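Local coordinates for protein phenol hydroxylase component phN (Pseudomonas stutzeri, PDB 3U52) that probably hydroxylates phenol at a carboxylate-bridged diiron centre, serving as the oxygenase component of a bacterial multicomponent monooxygenase, at residues A66-K71 against A229-A234; Y73-A78 against T222-F227; P106-A111 against Q143-A148; Q132-D137 against S197-L202. All blocks are in the same frame, centred on the assembly; numbering follows the deposited sequence.

How the interactions relate
Three of the four contacts contain a carboxylate ligand of the diiron centre, and the fourth packs beside them. Interactions 1, 3 and 4 each hold one first-shell carboxylate: Glu233, Glu108 and Glu199. Glu108 binds one iron; Glu199 and Glu233 bind the other, where Glu233 OE2 is 3.4 Å from Glu199 OE1. Interactions 3 and 4 both use helix 125-155, and their centres lie about 14 Å apart. Interaction 2 lies about 11 Å from interaction 1, centre to centre, along the same two helices, 58-81 and 220-250. It meets interaction 3 where Tyr73 OH comes 2.7 Å from His147 ND1, probably hydrogen-bonded, and where the ring of Phe225 packs on Gln145.

Interaction 1 (A66-K71 against A229-A234); sequences AEKEKK and AQSDEA. With FE (Fe (III) ion), chain H.
On the outer flank of the diiron helix bundle, Lys68 of helix 58-81 reaches across to Ser231 of helix 220-250. The contact is slender and polar: Lys68 NZ donates a hydrogen bond of 2.8 Å to Ser231 OG, and Lys68 CE lies 3.3 Å from the same OG. The lysine chain leaves its helix and bends twice near its tip (chi3 54°, chi4 65°), which brings the amine onto the hydroxyl. NZ also bonds to the carbonyl oxygen of Ser228, at a kink where the amides of Ser231 and Asp232 do not bond to the preceding turn. A methionine in place of Lys68 would probably leave Ser231 OG and that carbonyl without their shared donor at the kink. Asp232 approaches the lysine only loosely, OD1 being 4.2 Å from Lys68 CE. Its carboxylate is engaged elsewhere, by Arg140, by Arg235 and by His141, itself an iron ligand. One residue on, Glu233 holds the other iron with both oxygens, unequally: OE2 at 2.0 Å and OE1 at 2.5 Å. Glu233 and, three residues later, His236 form the Glu-X-X-His motif characteristic of the ligand helices of bacterial diiron monooxygenases.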
loop_
_atom_site.group_PDB
_atom_site.type_symbol
_atom_site.label_atom_id
_atom_site.label_comp_id
_atom_site.label_asym_id
_atom_site.label_seq_id
_atom_site.Cartn_x
_atom_site.Cartn_y
_atom_site.Cartn_z
ATOM N N ALA A 66 6.579 -4.790 9.861
ATOM C CA ALA A 66 6.893 -4.819 8.430
ATOM C C ALA A 66 5.607 -4.776 7.584
ATOM O O ALA A 66 5.559 -4.096 6.552
ATOM C CB ALA A 66 7.744 -6.014 8.062
ATOM N N GLU A 67 4.563 -5.437 8.068
ATOM C CA GLU A 67 3.244 -5.454 7.397
ATOM C C GLU A 67 2.590 -4.062 7.342
ATOM O O GLU A 67 2.139 -3.637 6.253
ATOM C CB GLU A 67 2.306 -6.510 8.002
ATOM C CG GLU A 67 0.901 -6.579 7.354
ATOM C CD GLU A 67 0.885 -7.175 5.903
ATOM O OE1 GLU A 67 1.920 -7.758 5.455
ATOM O OE2 GLU A 67 -0.180 -7.071 5.213
ATOM N N LYS A 68 2.594 -3.350 8.477
ATOM C CA LYS A 68 2.091 -1.986 8.559
ATOM C C LYS A 68 2.899 -1.043 7.662
ATOM O O LYS A 68 2.312 -0.219 6.932
ATOM C CB LYS A 68 2.160 -1.476 10.004
ATOM C CG LYS A 68 1.360 -2.385 10.995
ATOM C CD LYS A 68 1.827 -2.200 12.501
ATOM C CE LYS A 68 1.785 -0.756 12.954
ATOM N NZ LYS A 68 0.353 -0.398 12.912
ATOM N N GLU A 69 4.240 -1.142 7.732
ATOM C CA GLU A 69 5.144 -0.320 6.894
ATOM C C GLU A 69 4.987 -0.485 5.377
ATOM O O GLU A 69 5.017 0.504 4.630
ATOM C CB GLU A 69 6.617 -0.546 7.258
ATOM C CG GLU A 69 7.013 -0.049 8.652
ATOM C CD GLU A 69 7.218 1.457 8.710
ATOM O OE1 GLU A 69 6.344 2.184 9.259
ATOM O OE2 GLU A 69 8.267 1.919 8.199
ATOM N N LYS A 70 4.906 -1.721 4.919
ATOM C CA LYS A 70 4.723 -1.985 3.511
ATOM C C LYS A 70 3.415 -1.335 3.009
ATOM O O LYS A 70 3.400 -0.739 1.955
ATOM C CB LYS A 70 4.825 -3.476 3.225
ATOM C CG LYS A 70 4.827 -3.805 1.688
ATOM C CD LYS A 70 5.920 -4.868 1.247
ATOM C CE LYS A 70 5.591 -6.323 1.737
ATOM N NZ LYS A 70 6.081 -7.445 0.811
ATOM N N LYS A 71 2.361 -1.389 3.831
ATOM C CA LYS A 71 1.075 -0.746 3.514
ATOM C C LYS A 71 1.128 0.787 3.530
ATOM O O LYS A 71 0.603 1.414 2.608
ATOM C CB LYS A 71 -0.072 -1.298 4.367
ATOM C CG LYS A 71 -0.293 -2.812 4.121
ATOM C CD LYS A 71 -1.632 -3.339 4.652
ATOM C CE LYS A 71 -1.741 -3.229 6.168
ATOM N NZ LYS A 71 -2.475 -4.425 6.755
ATOM N N ALA A 229 0.001 4.472 13.436
ATOM C CA ALA A 229 0.579 4.676 14.734
ATOM C C ALA A 229 -0.332 4.228 15.880
ATOM O O ALA A 229 0.150 4.123 16.995
ATOM C CB ALA A 229 0.948 6.127 14.895
ATOM N N GLN A 230 -1.618 3.944 15.621
ATOM C CA GLN A 230 -2.549 3.502 16.690
ATOM C C GLN A 230 -2.107 2.298 17.518
ATOM O O GLN A 230 -2.092 2.385 18.750
ATOM C CB GLN A 230 -3.955 3.256 16.164
ATOM C CG GLN A 230 -4.674 4.567 15.912
ATOM C CD GLN A 230 -6.076 4.348 15.379
ATOM O OE1 GLN A 230 -6.295 3.451 14.570
ATOM N NE2 GLN A 230 -7.035 5.158 15.841
ATOM N N SER A 231 -1.743 1.201 16.865
ATOM C CA SER A 231 -1.268 0.032 17.598
ATOM C C SER A 231 0.000 0.333 18.408
ATOM O O SER A 231 0.201 -0.227 19.468
ATOM C CB SER A 231 -1.076 -1.185 16.683
ATOM O OG SER A 231 -0.125 -0.919 15.671
ATOM N N ASP A 232 0.852 1.230 17.910
ATOM C CA ASP A 232 2.049 1.614 18.630
ATOM C C ASP A 232 1.614 2.318 19.910
ATOM O O ASP A 232 2.081 1.969 20.976
ATOM C CB ASP A 232 2.930 2.594 17.828
ATOM C CG ASP A 232 3.559 1.986 16.572
ATOM O OD1 ASP A 232 3.644 0.759 16.413
ATOM O OD2 ASP A 232 4.017 2.787 15.731
ATOM N N GLU A 233 0.710 3.292 19.800
ATOM C CA GLU A 233 0.318 4.120 20.956
ATOM C C GLU A 233 -0.422 3.360 21.999
ATOM O O GLU A 233 -0.340 3.736 23.160
ATOM C CB GLU A 233 -0.514 5.363 20.571
ATOM C CG GLU A 233 0.252 6.358 19.700
ATOM C CD GLU A 233 1.672 6.681 20.204
ATOM O OE1 GLU A 233 2.592 6.623 19.382
ATOM O OE2 GLU A 233 1.915 6.991 21.390
ATOM N N ALA A 234 -1.145 2.313 21.603
ATOM C CA ALA A 234 -1.721 1.385 22.562
ATOM C C ALA A 234 -0.656 0.784 23.489
ATOM O O ALA A 234 -0.892 0.649 24.689
ATOM C CB ALA A 234 -2.495 0.269 21.855
HETATM FE FE FE H . 3.936 7.204 21.454
#

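Interaction 2 (Y73-A78 against T222-F227); sequences YAIFDA and TVTFGF
Ile75 and Thr224 meet where helix 58-81 packs against helix 220-250, with their CA atoms 7.7 Å apart. The contact shows how a polar side chain can offer an apolar surface. The hydroxyl of Thr224 stands beside its own backbone N (chi1 -61°) and bonds back to the carbonyl oxygen of Met220, one turn earlier in the helix. That rotation leaves the CG2 methyl facing Ile75, and it is the methyl that does most of the touching, 3.8 Å from Ile75 CD1 and 3.8 Å from Ile75 CG2. The isoleucine, with CG1 beside its backbone N (chi1 -69°), spreads its two branches so that CG2 and CD1 both reach this methyl. Ile75 CG2 also rests 3.5 Å from Thr224 OG1, a van der Waals contact. The two side chains cross obliquely.

A second, looser contact runs beside the first. Phe225 CB meets the rim of the Phe76 ring, 4.4 Å from its CZ and near the ring plane, so these aromatic residues touch without stacking. The Phe225 ring itself swings away from Phe76 and touches a bound xenon atom.

The four touching residues are all buried. Beyond them, Phe225 packs on Thr144 and Gln145 of helix 125-155 and on Met211 of helix 187-216, while Ile75 also packs on Ala78 of the second subunit. Helix 58-81 thus packs on the outside of ligand helix 220-250, with the second subunit touching the pair.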
loop_
_atom_site.group_PDB
_atom_site.type_symbol
_atom_site.label_atom_id
_atom_site.label_comp_id
_atom_site.label_asym_id
_atom_site.label_seq_id
_atom_site.Cartn_x
_atom_site.Cartn_y
_atom_site.Cartn_z
ATOM N N TYR A 73 3.887 2.816 3.178
ATOM C CA TYR A 73 4.683 3.312 2.071
ATOM C C TYR A 73 4.039 3.196 0.681
ATOM O O TYR A 73 4.223 4.068 -0.160
ATOM C CB TYR A 73 6.097 2.706 2.077
ATOM C CG TYR A 73 6.917 3.426 3.130
ATOM C CD1 TYR A 73 7.531 4.658 2.845
ATOM C CD2 TYR A 73 6.963 2.945 4.436
ATOM C CE1 TYR A 73 8.254 5.341 3.854
ATOM C CE2 TYR A 73 7.678 3.620 5.440
ATOM C CZ TYR A 73 8.315 4.811 5.143
ATOM O OH TYR A 73 9.022 5.496 6.127
ATOM N N ALA A 74 3.250 2.153 0.488
ATOM C CA ALA A 74 2.447 1.991 -0.757
ATOM C C ALA A 74 1.484 3.161 -0.888
ATOM O O ALA A 74 1.304 3.696 -1.977
ATOM C CB ALA A 74 1.658 0.710 -0.707
ATOM N N ILE A 75 0.853 3.523 0.232
ATOM C CA ILE A 75 -0.106 4.636 0.258
ATOM C C ILE A 75 0.632 5.962 0.040
ATOM O O ILE A 75 0.152 6.832 -0.724
ATOM C CB ILE A 75 -0.945 4.630 1.563
ATOM C CG1 ILE A 75 -1.882 3.416 1.558
ATOM C CG2 ILE A 75 -1.773 5.919 1.727
ATOM C CD1 ILE A 75 -2.481 2.984 2.884
ATOM N N PHE A 76 1.780 6.135 0.712
ATOM C CA PHE A 76 2.566 7.372 0.561
ATOM C C PHE A 76 2.997 7.605 -0.902
ATOM O O PHE A 76 3.044 8.776 -1.367
ATOM C CB PHE A 76 3.856 7.353 1.419
ATOM C CG PHE A 76 3.648 7.614 2.882
ATOM C CD1 PHE A 76 2.446 8.084 3.383
ATOM C CD2 PHE A 76 4.716 7.444 3.761
ATOM C CE1 PHE A 76 2.286 8.336 4.772
ATOM C CE2 PHE A 76 4.570 7.666 5.155
ATOM C CZ PHE A 76 3.368 8.144 5.652
ATOM N N ASP A 77 3.437 6.542 -1.587
ATOM C CA ASP A 77 3.837 6.649 -2.979
ATOM C C ASP A 77 2.650 6.983 -3.885
ATOM O O ASP A 77 2.831 7.711 -4.854
ATOM C CB ASP A 77 4.470 5.356 -3.524
ATOM C CG ASP A 77 5.786 4.990 -2.857
ATOM O OD1 ASP A 77 6.024 3.767 -2.757
ATOM O OD2 ASP A 77 6.589 5.882 -2.458
ATOM N N ALA A 78 1.479 6.410 -3.606
ATOM C CA ALA A 78 0.258 6.640 -4.377
ATOM C C ALA A 78 -0.219 8.097 -4.223
ATOM O O ALA A 78 -0.741 8.720 -5.191
ATOM C CB ALA A 78 -0.858 5.714 -3.889
ATOM N N THR A 222 -1.234 12.081 6.162
ATOM C CA THR A 222 -1.241 12.248 7.625
ATOM C C THR A 222 -2.225 11.237 8.279
ATOM O O THR A 222 -1.905 10.553 9.297
ATOM C CB THR A 222 -1.510 13.755 7.992
ATOM O OG1 THR A 222 -0.451 14.580 7.453
ATOM C CG2 THR A 222 -1.655 13.994 9.530
ATOM N N VAL A 223 -3.409 11.074 7.685
ATOM C CA VAL A 223 -4.363 10.211 8.341
ATOM C C VAL A 223 -3.860 8.747 8.326
ATOM O O VAL A 223 -4.040 8.013 9.301
ATOM C CB VAL A 223 -5.811 10.390 7.856
ATOM C CG1 VAL A 223 -6.025 9.723 6.523
ATOM C CG2 VAL A 223 -6.749 9.779 8.886
ATOM N N THR A 224 -3.166 8.377 7.254
ATOM C CA THR A 224 -2.584 7.042 7.099
ATOM C C THR A 224 -1.459 6.861 8.121
ATOM O O THR A 224 -1.344 5.805 8.735
ATOM C CB THR A 224 -2.042 6.838 5.666
ATOM O OG1 THR A 224 -3.138 6.957 4.748
ATOM C CG2 THR A 224 -1.382 5.441 5.500
ATOM N N PHE A 225 -0.601 7.884 8.266
ATOM C CA PHE A 225 0.367 7.828 9.339
ATOM C C PHE A 225 -0.360 7.613 10.686
ATOM O O PHE A 225 0.017 6.733 11.455
ATOM C CB PHE A 225 1.275 9.060 9.434
ATOM C CG PHE A 225 2.007 9.093 10.745
ATOM C CD1 PHE A 225 3.064 8.195 10.975
ATOM C CD2 PHE A 225 1.573 9.905 11.794
ATOM C CE1 PHE A 225 3.697 8.141 12.221
ATOM C CE2 PHE A 225 2.207 9.856 13.049
ATOM C CZ PHE A 225 3.265 8.967 13.259
ATOM N N GLY A 226 -1.405 8.398 10.982
ATOM C CA GLY A 226 -2.188 8.235 12.269
ATOM C C GLY A 226 -2.802 6.853 12.498
ATOM O O GLY A 226 -2.635 6.244 13.584
ATOM N N PHE A 227 -3.497 6.324 11.496
ATOM C CA PHE A 227 -3.963 4.932 11.581
ATOM C C PHE A 227 -2.831 3.964 11.871
ATOM O O PHE A 227 -2.987 3.100 12.694
ATOM C CB PHE A 227 -4.726 4.449 10.311
ATOM C CG PHE A 227 -6.144 5.017 10.185
ATOM C CD1 PHE A 227 -6.540 5.695 9.027
ATOM C CD2 PHE A 227 -7.054 4.903 11.227
ATOM C CE1 PHE A 227 -7.839 6.255 8.906
ATOM C CE2 PHE A 227 -8.352 5.461 11.124
ATOM C CZ PHE A 227 -8.741 6.135 9.951
#

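Interaction 3 (P106-A111 against Q143-A148); sequences PLEHAA and QTQQHA. With FE (Fe (III) ion), chain G.
The carboxylate of Glu108 and the carboxamide of Gln145 meet with their planes 60° apart, inside the four-helix bundle that houses the diiron centre. Gln145 NE2 comes to Glu108 OE1 from well above the carboxylate plane, and the oxygen lies slightly tilted from the amide plane. On a third flat group, the imidazole of His147, one face carries Gln143 O from one turn back on its own helix, displaced toward the rim. The hydrogen bond from NE2 to OE1 is 2.8 Å long with an angle of 153° at the hydrogen. The side chains cross at about a right angle: Gln145 runs extended beyond CG, while Glu108 folds at its second torsion (chi2 -77°). Gln145 OE1 is held at the same time by Ser105 OG, so the amide has a bond at each end, which should fix which way round it sits. A leucine in place of Gln145 would probably leave Glu108 OE1 without this donor and the metal-bound carboxylate less restrained in its rotation. Gln145 is thus a second-shell residue, and it also touches a bound xenon atom together with Ala148. Glu138 and His141 of helix 125-155 join Glu108 around this iron. The two oxygens of Glu108 divide the work: OE2 binds the metal at 2.3 Å, whereas OE1, turned to the glutamine, stays 3.3 Å from the iron.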
loop_
_atom_site.group_PDB
_atom_site.type_symbol
_atom_site.label_atom_id
_atom_site.label_comp_id
_atom_site.label_asym_id
_atom_site.label_seq_id
_atom_site.Cartn_x
_atom_site.Cartn_y
_atom_site.Cartn_z
ATOM N N PRO A 106 10.357 16.790 15.686
ATOM C CA PRO A 106 11.629 16.738 16.362
ATOM C C PRO A 106 11.503 16.146 17.770
ATOM O O PRO A 106 12.439 15.499 18.241
ATOM C CB PRO A 106 12.081 18.206 16.390
ATOM C CG PRO A 106 11.340 18.860 15.140
ATOM C CD PRO A 106 9.969 18.166 15.302
ATOM N N LEU A 107 10.346 16.281 18.391
ATOM C CA LEU A 107 10.098 15.638 19.670
ATOM C C LEU A 107 10.092 14.117 19.553
ATOM O O LEU A 107 10.526 13.427 20.495
ATOM C CB LEU A 107 8.795 16.152 20.286
ATOM C CG LEU A 107 8.930 17.336 21.268
ATOM C CD1 LEU A 107 10.174 18.154 21.112
ATOM C CD2 LEU A 107 7.639 18.175 21.379
ATOM N N GLU A 108 9.638 13.590 18.397
ATOM C CA GLU A 108 9.533 12.133 18.233
ATOM C C GLU A 108 10.995 11.671 18.313
ATOM O O GLU A 108 11.321 10.674 18.950
ATOM C CB GLU A 108 8.972 11.750 16.852
ATOM C CG GLU A 108 7.511 12.201 16.534
ATOM C CD GLU A 108 6.489 11.328 17.209
ATOM O OE1 GLU A 108 5.299 11.385 16.856
ATOM O OE2 GLU A 108 6.878 10.580 18.107
ATOM N N HIS A 109 11.863 12.394 17.617
ATOM C CA HIS A 109 13.275 12.030 17.522
ATOM C C HIS A 109 14.006 12.172 18.871
ATOM O O HIS A 109 14.760 11.280 19.255
ATOM C CB HIS A 109 13.985 12.855 16.483
ATOM C CG HIS A 109 15.218 12.195 15.978
ATOM N ND1 HIS A 109 15.196 11.295 14.937
ATOM C CD2 HIS A 109 16.489 12.225 16.419
ATOM C CE1 HIS A 109 16.414 10.836 14.724
ATOM N NE2 HIS A 109 17.216 11.376 15.620
ATOM N N ALA A 110 13.792 13.288 19.574
ATOM C CA ALA A 110 14.187 13.401 20.989
ATOM C C ALA A 110 13.699 12.236 21.865
ATOM O O ALA A 110 14.438 11.772 22.732
ATOM C CB ALA A 110 13.694 14.686 21.557
ATOM N N ALA A 111 12.493 11.717 21.620
ATOM C CA ALA A 111 11.967 10.652 22.466
ATOM C C ALA A 111 12.733 9.353 22.141
ATOM O O ALA A 111 13.039 8.532 23.036
ATOM C CB ALA A 111 10.509 10.495 22.279
ATOM N N GLN A 143 10.922 9.126 11.433
ATOM C CA GLN A 143 11.270 8.913 10.040
ATOM C C GLN A 143 10.052 8.854 9.140
ATOM O O GLN A 143 10.071 9.435 8.060
ATOM C CB GLN A 143 12.117 7.641 9.940
ATOM C CG GLN A 143 13.434 7.734 10.751
ATOM C CD GLN A 143 14.335 6.557 10.484
ATOM O OE1 GLN A 143 13.848 5.434 10.303
ATOM N NE2 GLN A 143 15.648 6.796 10.443
ATOM N N THR A 144 9.003 8.159 9.544
ATOM C CA THR A 144 7.799 8.095 8.725
ATOM C C THR A 144 7.102 9.466 8.603
ATOM O O THR A 144 6.528 9.770 7.574
ATOM C CB THR A 144 6.793 7.035 9.220
ATOM O OG1 THR A 144 6.283 7.426 10.482
ATOM C CG2 THR A 144 7.435 5.656 9.371
ATOM N N GLN A 145 7.170 10.303 9.639
ATOM C CA GLN A 145 6.756 11.692 9.516
ATOM C C GLN A 145 7.585 12.481 8.492
ATOM O O GLN A 145 7.002 13.180 7.688
ATOM C CB GLN A 145 6.734 12.380 10.904
ATOM C CG GLN A 145 5.598 11.781 11.749
ATOM C CD GLN A 145 5.678 12.170 13.209
ATOM O OE1 GLN A 145 6.424 13.077 13.548
ATOM N NE2 GLN A 145 4.887 11.490 14.081
ATOM N N GLN A 146 8.918 12.317 8.461
ATOM C CA GLN A 146 9.717 12.985 7.426
ATOM C C GLN A 146 9.262 12.540 6.043
ATOM O O GLN A 146 9.267 13.343 5.086
ATOM C CB GLN A 146 11.205 12.674 7.523
ATOM C CG GLN A 146 11.864 13.102 8.821
ATOM C CD GLN A 146 11.774 14.598 9.067
ATOM O OE1 GLN A 146 12.017 15.414 8.157
ATOM N NE2 GLN A 146 11.456 14.973 10.313
ATOM N N HIS A 147 8.912 11.265 5.918
ATOM C CA HIS A 147 8.503 10.731 4.612
ATOM C C HIS A 147 7.108 11.212 4.273
ATOM O O HIS A 147 6.856 11.556 3.120
ATOM C CB HIS A 147 8.647 9.194 4.597
ATOM C CG HIS A 147 10.083 8.751 4.651
ATOM N ND1 HIS A 147 10.495 7.592 5.263
ATOM C CD2 HIS A 147 11.194 9.300 4.119
ATOM C CE1 HIS A 147 11.799 7.463 5.144
ATOM N NE2 HIS A 147 12.250 8.493 4.461
ATOM N N ALA A 148 6.234 11.306 5.283
ATOM C CA ALA A 148 4.839 11.754 5.090
ATOM C C ALA A 148 4.761 13.179 4.563
ATOM O O ALA A 148 3.966 13.469 3.676
ATOM C CB ALA A 148 4.000 11.642 6.389
HETATM FE FE FE G . 5.663 8.840 18.954
#

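Interaction 4 (Q132-D137 against S197-L202); sequences QMQAID and SFEYVL. With FE (Fe (III) ion), chain H.
Gln134 and Glu199 face each other across the diiron four-helix bundle, on helices 125-155 and 187-216, and approach from opposite directions. The metal bond is the stronger interaction: Glu199 OE1 holds the iron at 2.1 Å while OE2 stands back at 3.2 Å from it, which makes this carboxylate a one-oxygen ligand. His236 and Glu233 of helix 220-250 bind the same ion. As for hydrogen bonding, Gln134 NE2 points to that metal-bound oxygen, 2.8 Å from Glu199 OE1, but the bond is weak, with an angle of only 126° at the hydrogen. The amide and carboxylate planes are 58° apart. In Gln134, CG anti to the backbone N (chi1 173°) together with a bend at chi2 places the amide at the metal site, where NE2 has its stronger partner in Glu138 OE1. One amide nitrogen therefore addresses two carboxylates of the diiron centre, a second-shell role. Asp137, about one turn on, is a second-shell residue of another kind: its OD2 bonds to NE2 of His236 and pairs with Arg235. The backbone beneath Glu199 is unusual, because residues 197-202 form a wider pi-type turn in which Leu202 N bonds to Ser197 O, five residues back, at 3.0 Å.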
loop_
_atom_site.group_PDB
_atom_site.type_symbol
_atom_site.label_atom_id
_atom_site.label_comp_id
_atom_site.label_asym_id
_atom_site.label_seq_id
_atom_site.Cartn_x
_atom_site.Cartn_y
_atom_site.Cartn_z
ATOM N N GLN A 132 13.038 0.103 25.430
ATOM C CA GLN A 132 13.738 -0.024 24.157
ATOM C C GLN A 132 12.753 -0.199 22.998
ATOM O O GLN A 132 13.012 0.253 21.897
ATOM C CB GLN A 132 14.658 -1.216 24.174
ATOM C CG GLN A 132 15.906 -1.034 25.065
ATOM C CD GLN A 132 16.740 -2.315 25.089
ATOM O OE1 GLN A 132 16.520 -3.238 24.285
ATOM N NE2 GLN A 132 17.644 -2.403 26.047
ATOM N N MET A 133 11.681 -0.939 23.203
ATOM C CA MET A 133 10.692 -1.098 22.126
ATOM C C MET A 133 10.005 0.242 21.861
ATOM O O MET A 133 9.785 0.591 20.699
ATOM C CB MET A 133 9.689 -2.146 22.463
ATOM C CG MET A 133 9.225 -2.844 21.184
ATOM S SD MET A 133 8.071 -4.232 21.552
ATOM C CE MET A 133 9.322 -5.509 21.870
ATOM N N GLN A 134 9.759 1.027 22.928
ATOM C CA GLN A 134 9.260 2.382 22.754
ATOM C C GLN A 134 10.269 3.266 21.975
ATOM O O GLN A 134 9.907 3.943 21.016
ATOM C CB GLN A 134 8.858 3.017 24.099
ATOM C CG GLN A 134 8.505 4.454 23.932
ATOM C CD GLN A 134 7.179 4.824 24.503
ATOM O OE1 GLN A 134 6.591 4.087 25.301
ATOM N NE2 GLN A 134 6.674 5.992 24.084
ATOM N N ALA A 135 11.547 3.187 22.328
ATOM C CA ALA A 135 12.566 3.938 21.588
ATOM C C ALA A 135 12.536 3.679 20.074
ATOM O O ALA A 135 12.565 4.628 19.258
ATOM C CB ALA A 135 13.969 3.610 22.147
ATOM N N ILE A 136 12.501 2.417 19.673
ATOM C CA ILE A 136 12.556 2.155 18.226
ATOM C C ILE A 136 11.192 2.532 17.555
ATOM O O ILE A 136 11.165 2.925 16.395
ATOM C CB ILE A 136 13.053 0.726 17.914
ATOM C CG1 ILE A 136 13.429 0.596 16.435
ATOM C CG2 ILE A 136 11.967 -0.248 18.307
ATOM C CD1 ILE A 136 14.058 -0.786 16.055
ATOM N N ASP A 137 10.067 2.449 18.272
ATOM C CA ASP A 137 8.813 3.037 17.740
ATOM C C ASP A 137 8.898 4.544 17.513
ATOM O O ASP A 137 8.326 5.073 16.545
ATOM C CB ASP A 137 7.609 2.779 18.675
ATOM C CG ASP A 137 7.260 1.319 18.860
ATOM O OD1 ASP A 137 7.617 0.399 18.070
ATOM O OD2 ASP A 137 6.594 1.070 19.894
ATOM N N SER A 197 2.670 11.207 31.846
ATOM C CA SER A 197 1.996 12.497 31.627
ATOM C C SER A 197 1.682 12.783 30.146
ATOM O O SER A 197 0.556 13.162 29.799
ATOM C CB SER A 197 2.817 13.648 32.281
ATOM O OG SER A 197 2.988 13.403 33.684
ATOM N N PHE A 198 2.652 12.569 29.271
ATOM C CA PHE A 198 2.552 12.861 27.844
ATOM C C PHE A 198 1.773 11.702 27.202
ATOM O O PHE A 198 0.665 11.898 26.672
ATOM C CB PHE A 198 3.991 12.903 27.301
ATOM C CG PHE A 198 4.250 13.819 26.113
ATOM C CD1 PHE A 198 3.477 14.918 25.825
ATOM C CD2 PHE A 198 5.389 13.605 25.327
ATOM C CE1 PHE A 198 3.818 15.736 24.694
ATOM C CE2 PHE A 198 5.729 14.452 24.234
ATOM C CZ PHE A 198 4.949 15.484 23.921
ATOM N N GLU A 199 2.331 10.487 27.294
ATOM C CA GLU A 199 1.833 9.322 26.519
ATOM C C GLU A 199 0.596 8.677 27.041
ATOM O O GLU A 199 0.014 7.875 26.341
ATOM C CB GLU A 199 2.867 8.203 26.423
ATOM C CG GLU A 199 4.101 8.574 25.647
ATOM C CD GLU A 199 3.856 8.515 24.149
ATOM O OE1 GLU A 199 4.503 7.714 23.460
ATOM O OE2 GLU A 199 2.993 9.270 23.664
ATOM N N TYR A 200 0.226 8.939 28.283
ATOM C CA TYR A 200 -0.963 8.351 28.812
ATOM C C TYR A 200 -2.029 9.405 29.100
ATOM O O TYR A 200 -3.125 9.348 28.541
ATOM C CB TYR A 200 -0.670 7.478 30.042
ATOM C CG TYR A 200 -1.902 6.766 30.502
ATOM C CD1 TYR A 200 -2.620 7.212 31.588
ATOM C CD2 TYR A 200 -2.380 5.664 29.802
ATOM C CE1 TYR A 200 -3.815 6.559 31.981
ATOM C CE2 TYR A 200 -3.529 5.026 30.168
ATOM C CZ TYR A 200 -4.251 5.465 31.265
ATOM O OH TYR A 200 -5.413 4.778 31.638
ATOM N N VAL A 201 -1.732 10.348 29.968
ATOM C CA VAL A 201 -2.703 11.341 30.343
ATOM C C VAL A 201 -3.111 12.330 29.210
ATOM O O VAL A 201 -4.311 12.566 29.006
ATOM C CB VAL A 201 -2.279 12.103 31.601
ATOM C CG1 VAL A 201 -3.362 13.159 31.976
ATOM C CG2 VAL A 201 -2.115 11.112 32.747
ATOM N N LEU A 202 -2.129 12.891 28.492
ATOM C CA LEU A 202 -2.366 14.035 27.597
ATOM C C LEU A 202 -2.289 13.661 26.122
ATOM O O LEU A 202 -2.541 14.495 25.250
ATOM C CB LEU A 202 -1.382 15.170 27.933
ATOM C CG LEU A 202 -1.589 15.769 29.348
ATOM C CD1 LEU A 202 -0.487 16.784 29.718
ATOM C CD2 LEU A 202 -2.991 16.428 29.499
HETATM FE FE FE H . 3.936 7.204 21.454
#